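Local coordinates for protein putative mRNA interferase YoeB (Agrobacterium tumefaciens, PDB 6N90) that is the toxin of a putative type II toxin-antitoxin pair of the YoeB family and probably acts as an endonuclease that cleaves mRNA, at residues Asp11-Trp16 with Lys26-Ile31; Trp56-Arg59 with Arg65-Tyr68. All coordinates share one frame; numbering follows the deposited sequence.

Interaction 1 (Asp11-Trp16 with Lys26-Ile31)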
loop_
_atom_site.group_PDB
_atom_site.type_symbol
_atom_site.label_atom_id
_atom_site.label_comp_id
_atom_site.label_asym_id
_atom_site.label_seq_id
_atom_site.Cartn_x
_atom_site.Cartn_y
_atom_site.Cartn_z
ATOM N N ASP A 11 1.813 -6.195 -7.022
ATOM C CA ASP A 11 2.834 -6.867 -7.828
ATOM C C ASP A 11 3.420 -5.922 -8.871
ATOM O O ASP A 11 4.639 -5.860 -9.052
ATOM C CB ASP A 11 2.255 -8.119 -8.499
ATOM C CG ASP A 11 2.273 -9.324 -7.579
ATOM O OD1 ASP A 11 3.107 -9.339 -6.638
ATOM O OD2 ASP A 11 1.463 -10.250 -7.802
ATOM N N ASP A 12 2.563 -5.168 -9.551
ATOM C CA ASP A 12 3.090 -4.228 -10.519
ATOM C C ASP A 12 3.824 -3.056 -9.905
ATOM O O ASP A 12 4.773 -2.539 -10.510
ATOM C CB ASP A 12 1.980 -3.739 -11.414
ATOM C CG ASP A 12 1.606 -4.768 -12.462
ATOM O OD1 ASP A 12 2.453 -5.647 -12.791
ATOM O OD2 ASP A 12 0.464 -4.699 -12.944
ATOM N N TYR A 13 3.405 -2.634 -8.710
ATOM C CA TYR A 13 4.156 -1.591 -7.994
ATOM C C TYR A 13 5.540 -2.108 -7.633
ATOM O O TYR A 13 6.518 -1.390 -7.781
ATOM C CB TYR A 13 3.410 -1.170 -6.738
ATOM C CG TYR A 13 3.973 0.006 -5.949
ATOM C CD1 TYR A 13 3.888 1.314 -6.429
ATOM C CD2 TYR A 13 4.477 -0.199 -4.670
ATOM C CE1 TYR A 13 4.354 2.393 -5.657
ATOM C CE2 TYR A 13 4.953 0.855 -3.901
ATOM C CZ TYR A 13 4.903 2.142 -4.397
ATOM O OH TYR A 13 5.367 3.179 -3.608
ATOM N N GLU A 14 5.613 -3.379 -7.251
ATOM C CA GLU A 14 6.887 -4.005 -6.936
ATOM C C GLU A 14 7.730 -4.036 -8.210
ATOM O O GLU A 14 8.924 -3.741 -8.181
ATOM C CB GLU A 14 6.676 -5.421 -6.403
ATOM C CG GLU A 14 6.401 -5.489 -4.910
ATOM C CD GLU A 14 7.361 -6.408 -4.181
ATOM O OE1 GLU A 14 8.495 -6.595 -4.671
ATOM O OE2 GLU A 14 6.982 -6.944 -3.118
ATOM N N PHE A 15 7.100 -4.395 -9.328
ATOM C CA PHE A 15 7.791 -4.437 -10.614
ATOM C C PHE A 15 8.461 -3.100 -10.896
ATOM O O PHE A 15 9.626 -3.049 -11.323
ATOM C CB PHE A 15 6.813 -4.789 -11.738
ATOM C CG PHE A 15 7.398 -4.631 -13.111
ATOM C CD1 PHE A 15 8.119 -5.660 -13.682
ATOM C CD2 PHE A 15 7.223 -3.452 -13.830
ATOM C CE1 PHE A 15 8.669 -5.523 -14.979
ATOM C CE2 PHE A 15 7.769 -3.312 -15.122
ATOM C CZ PHE A 15 8.490 -4.358 -15.689
ATOM N N TRP A 16 7.751 -2.003 -10.606
ATOM C CA TRP A 16 8.340 -0.705 -10.855
ATOM C C TRP A 16 9.534 -0.471 -9.918
ATOM O O TRP A 16 10.560 0.093 -10.334
ATOM C CB TRP A 16 7.303 0.408 -10.711
ATOM C CG TRP A 16 6.273 0.430 -11.851
ATOM C CD1 TRP A 16 4.920 0.409 -11.725
ATOM C CD2 TRP A 16 6.546 0.503 -13.256
ATOM N NE1 TRP A 16 4.326 0.454 -12.968
ATOM C CE2 TRP A 16 5.302 0.510 -13.925
ATOM C CE3 TRP A 16 7.717 0.555 -14.016
ATOM C CZ2 TRP A 16 5.199 0.568 -15.319
ATOM C CZ3 TRP A 16 7.615 0.608 -15.397
ATOM C CH2 TRP A 16 6.358 0.623 -16.034
ATOM N N LYS A 26 6.303 8.633 -9.523
ATOM C CA LYS A 26 5.102 9.170 -10.167
ATOM C C LYS A 26 3.841 8.595 -9.541
ATOM O O LYS A 26 2.864 9.307 -9.298
ATOM C CB LYS A 26 5.125 8.869 -11.656
ATOM C CG LYS A 26 3.941 9.430 -12.420
ATOM C CD LYS A 26 3.870 10.949 -12.318
ATOM C CE LYS A 26 3.077 11.549 -13.479
ATOM N NZ LYS A 26 1.657 11.121 -13.517
ATOM N N ILE A 27 3.854 7.295 -9.285
ATOM C CA ILE A 27 2.702 6.650 -8.667
ATOM C C ILE A 27 2.486 7.187 -7.226
ATOM O O ILE A 27 1.381 7.480 -6.813
ATOM C CB ILE A 27 2.885 5.114 -8.679
ATOM C CG1 ILE A 27 2.777 4.549 -10.103
ATOM C CG2 ILE A 27 1.911 4.415 -7.745
ATOM C CD1 ILE A 27 3.389 3.071 -10.241
ATOM N N ASN A 28 3.558 7.348 -6.457
ATOM C CA ASN A 28 3.402 7.919 -5.128
ATOM C C ASN A 28 2.806 9.318 -5.160
ATOM O O ASN A 28 2.047 9.681 -4.261
ATOM C CB ASN A 28 4.761 7.934 -4.407
ATOM C CG ASN A 28 5.204 6.543 -4.004
ATOM O OD1 ASN A 28 4.505 5.565 -4.250
ATOM N ND2 ASN A 28 6.393 6.438 -3.416
ATOM N N ASP A 29 3.150 10.100 -6.187
ATOM C CA ASP A 29 2.620 11.460 -6.362
ATOM C C ASP A 29 1.136 11.385 -6.718
ATOM O O ASP A 29 0.323 12.184 -6.262
ATOM C CB ASP A 29 3.423 12.205 -7.457
ATOM C CG ASP A 29 3.581 13.709 -7.177
ATOM O OD1 ASP A 29 3.055 14.196 -6.155
ATOM O OD2 ASP A 29 4.209 14.422 -7.996
ATOM N N LEU A 30 0.778 10.406 -7.541
ATOM C CA LEU A 30 -0.612 10.255 -7.934
ATOM C C LEU A 30 -1.441 9.868 -6.708
ATOM O O LEU A 30 -2.550 10.369 -6.490
ATOM C CB LEU A 30 -0.718 9.207 -9.057
ATOM C CG LEU A 30 -0.213 9.652 -10.441
ATOM C CD1 LEU A 30 -0.210 8.490 -11.443
ATOM C CD2 LEU A 30 -1.005 10.823 -10.992
ATOM N N ILE A 31 -0.883 8.979 -5.890
ATOM C CA ILE A 31 -1.539 8.562 -4.646
ATOM C C ILE A 31 -1.775 9.757 -3.704
ATOM O O ILE A 31 -2.929 10.011 -3.256
ATOM C CB ILE A 31 -0.706 7.470 -3.933
ATOM C CG1 ILE A 31 -0.730 6.178 -4.744
ATOM C CG2 ILE A 31 -1.208 7.219 -2.483
ATOM C CD1 ILE A 31 0.142 5.086 -4.219
#
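Y13 and I27 mark the nearest approach of two helical segments, their CA atoms 8.4 Å apart, on helices 7-19 and 21-36 that form the helical hairpin between strand 2-5 and the later strands of the sheet in this YoeB-family toxin. The short axes pass 12.1 Å from each other at 133°, about midway between perpendicular and antiparallel, so side chains bridge the gap. I27 does so with two branches. Its CG2 methyl meets the Y13 ring obliquely, 3.8 Å from CE1, as the two side chains run alongside each other, head to tail. The other branch carries CD1 to the five-membered ring of W16, 3.4 Å from CD1 of the indole, whose NE1 is hydrogen-bonded to the backbone O of C84. With CG anti to the backbone N (chi1 -174°), the Y13 side chain reaches past I27 to N28. Q17 of the second subunit bonds both Y13 OH and N28 ND2, so this buried polar pair also belongs to the dimer interface, where Y13 packs on Y13 of that subunit. Within the chain, Y13 OH donates to N28 OD1 at 2.6 Å, lying in the carbonyl plane on a lone pair with a C=O...O angle of 119°.

Interaction 2 (Trp56-Arg59 with Arg65-Tyr68)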
loop_
_atom_site.group_PDB
_atom_site.type_symbol
_atom_site.label_atom_id
_atom_site.label_comp_id
_atom_site.label_asym_id
_atom_site.label_seq_id
_atom_site.Cartn_x
_atom_site.Cartn_y
_atom_site.Cartn_z
ATOM N N TRP A 56 -11.756 5.575 -11.412
ATOM C CA TRP A 56 -11.134 6.710 -12.064
ATOM C C TRP A 56 -9.747 6.322 -12.538
ATOM O O TRP A 56 -9.156 5.367 -12.026
ATOM C CB TRP A 56 -11.048 7.897 -11.113
ATOM C CG TRP A 56 -12.332 8.601 -10.990
ATOM C CD1 TRP A 56 -13.462 8.153 -10.374
ATOM C CD2 TRP A 56 -12.633 9.896 -11.504
ATOM N NE1 TRP A 56 -14.458 9.099 -10.483
ATOM C CE2 TRP A 56 -13.968 10.179 -11.173
ATOM C CE3 TRP A 56 -11.901 10.841 -12.226
ATOM C CZ2 TRP A 56 -14.589 11.382 -11.534
ATOM C CZ3 TRP A 56 -12.517 12.035 -12.585
ATOM C CH2 TRP A 56 -13.844 12.293 -12.234
ATOM N N SER A 57 -9.231 7.067 -13.489
ATOM C CA SER A 57 -7.921 6.809 -14.031
ATOM C C SER A 57 -7.057 8.052 -14.203
ATOM O O SER A 57 -7.563 9.068 -14.552
ATOM C CB SER A 57 -8.079 6.115 -15.371
ATOM O OG SER A 57 -6.867 5.886 -15.992
ATOM N N ARG A 58 -5.780 7.967 -13.880
ATOM C CA ARG A 58 -4.839 9.039 -14.152
ATOM C C ARG A 58 -3.631 8.492 -14.921
ATOM O O ARG A 58 -3.294 7.306 -14.824
ATOM C CB ARG A 58 -4.369 9.698 -12.855
ATOM C CG ARG A 58 -5.454 10.383 -12.067
ATOM C CD ARG A 58 -4.948 10.717 -10.646
ATOM N NE ARG A 58 -6.014 11.231 -9.799
ATOM C CZ ARG A 58 -6.009 12.442 -9.253
ATOM N NH1 ARG A 58 -4.967 13.266 -9.451
ATOM N NH2 ARG A 58 -7.025 12.811 -8.479
ATOM N N ARG A 59 -2.991 9.369 -15.679
ATOM C CA ARG A 59 -1.790 9.015 -16.421
ATOM C C ARG A 59 -0.551 8.935 -15.541
ATOM O O ARG A 59 -0.206 9.881 -14.845
ATOM C CB ARG A 59 -1.539 10.039 -17.531
ATOM C CG ARG A 59 -2.489 9.936 -18.696
ATOM C CD ARG A 59 -1.727 9.771 -19.997
ATOM N NE ARG A 59 -0.872 10.915 -20.298
ATOM C CZ ARG A 59 -0.424 11.194 -21.516
ATOM N NH1 ARG A 59 -0.764 10.413 -22.536
ATOM N NH2 ARG A 59 0.354 12.253 -21.718
ATOM N N ARG A 65 -1.305 3.480 -16.870
ATOM C CA ARG A 65 -2.357 4.202 -16.169
ATOM C C ARG A 65 -2.526 3.735 -14.726
ATOM O O ARG A 65 -2.255 2.569 -14.370
ATOM C CB ARG A 65 -3.690 4.068 -16.921
ATOM C CG ARG A 65 -3.623 4.503 -18.385
ATOM C CD ARG A 65 -2.958 5.875 -18.554
ATOM N NE ARG A 65 -2.711 6.197 -19.962
ATOM C CZ ARG A 65 -3.490 6.999 -20.680
ATOM N NH1 ARG A 65 -4.539 7.576 -20.109
ATOM N NH2 ARG A 65 -3.207 7.246 -21.954
ATOM N N PHE A 66 -2.944 4.684 -13.898
ATOM C CA PHE A 66 -3.179 4.485 -12.473
ATOM C C PHE A 66 -4.687 4.490 -12.319
ATOM O O PHE A 66 -5.317 5.531 -12.491
ATOM C CB PHE A 66 -2.476 5.611 -11.664
ATOM C CG PHE A 66 -2.772 5.624 -10.169
ATOM C CD1 PHE A 66 -2.076 4.812 -9.298
ATOM C CD2 PHE A 66 -3.710 6.511 -9.643
ATOM C CE1 PHE A 66 -2.318 4.848 -7.933
ATOM C CE2 PHE A 66 -3.981 6.537 -8.270
ATOM C CZ PHE A 66 -3.277 5.702 -7.418
ATOM N N VAL A 67 -5.257 3.319 -12.040
ATOM C CA VAL A 67 -6.702 3.193 -11.886
ATOM C C VAL A 67 -7.027 2.974 -10.404
ATOM O O VAL A 67 -6.397 2.163 -9.715
ATOM C CB VAL A 67 -7.260 2.046 -12.760
ATOM C CG1 VAL A 67 -8.806 1.962 -12.629
ATOM C CG2 VAL A 67 -6.860 2.252 -14.221
ATOM N N TYR A 68 -8.020 3.711 -9.916
ATOM C CA TYR A 68 -8.302 3.735 -8.488
ATOM C C TYR A 68 -9.754 4.065 -8.226
ATOM O O TYR A 68 -10.496 4.461 -9.132
ATOM C CB TYR A 68 -7.412 4.786 -7.793
ATOM C CG TYR A 68 -7.728 6.186 -8.289
ATOM C CD1 TYR A 68 -7.216 6.652 -9.503
ATOM C CD2 TYR A 68 -8.542 7.037 -7.546
ATOM C CE1 TYR A 68 -7.517 7.926 -9.967
ATOM C CE2 TYR A 68 -8.831 8.308 -7.990
ATOM C CZ TYR A 68 -8.329 8.743 -9.204
ATOM O OH TYR A 68 -8.645 10.013 -9.646
HETATM O O HOH W 1 -5.936 7.931 -17.786
#
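Strands W56-R59 and R65-Y68 run antiparallel as the two arms of a beta hairpin, their short axes 4.6 Å apart, with W56-Y68 and R58-F66 as hydrogen-bonded pairs and S57-V67 and R59-R65 as non-hydrogen-bonded ones. Four backbone bonds join the N and O atoms within the first two pairs. On the face bearing W56, R58, F66 and Y68, the tyrosine takes the crowded chi1 of 64°, which folds its ring back over the neighbouring strand. W56 CB sits over that ring in a CH-pi contact, 3.9 Å from the centroid. The extended arm of R58 passes the ring obliquely and donates from NE to Y68 OH at 2.9 Å, the hydroxyl lying close to the guanidinium plane. On the other face, R59 CD rests over the centre of the R65 guanidinium, 3.4 Å from CZ, with the two guanidinium planes nearly perpendicular. A water bridges R65 NH1 and S57 OG, accepting from the arginine. R58 also reaches the carbonyls of T37, A40 and L42, and Y68 OH is bonded to P38 O; the buried guanidinium thus ties the 37-42 loop to the hairpin through neutral oxygens, whose dipoles would help stabilise its positive charge.

The two interactions follow one another along the chain without nesting or crossing. From the N terminus, strand 2-5 leads into helix 7-19, and interaction 1 closes the short turn between that helix and helix 21-36. After the loop and short strand 46-47, interaction 2 closes the tight connection between strands 56-59 and 64-73, in the interior of the sheet. Their centres lie about 11 Å apart, and helix 21-36 joins them: L30 and I31 pack on F66, while K26 NZ is hydrogen-bonded to the backbone O of R59. Strand 76-84 supplies a second connection, since C84 meets Y13 and I27 while V81 touches F66. Interaction 1 thus ties the two helices together and interaction 2 two inner strands, with helix 21-36 lying against the F66 face.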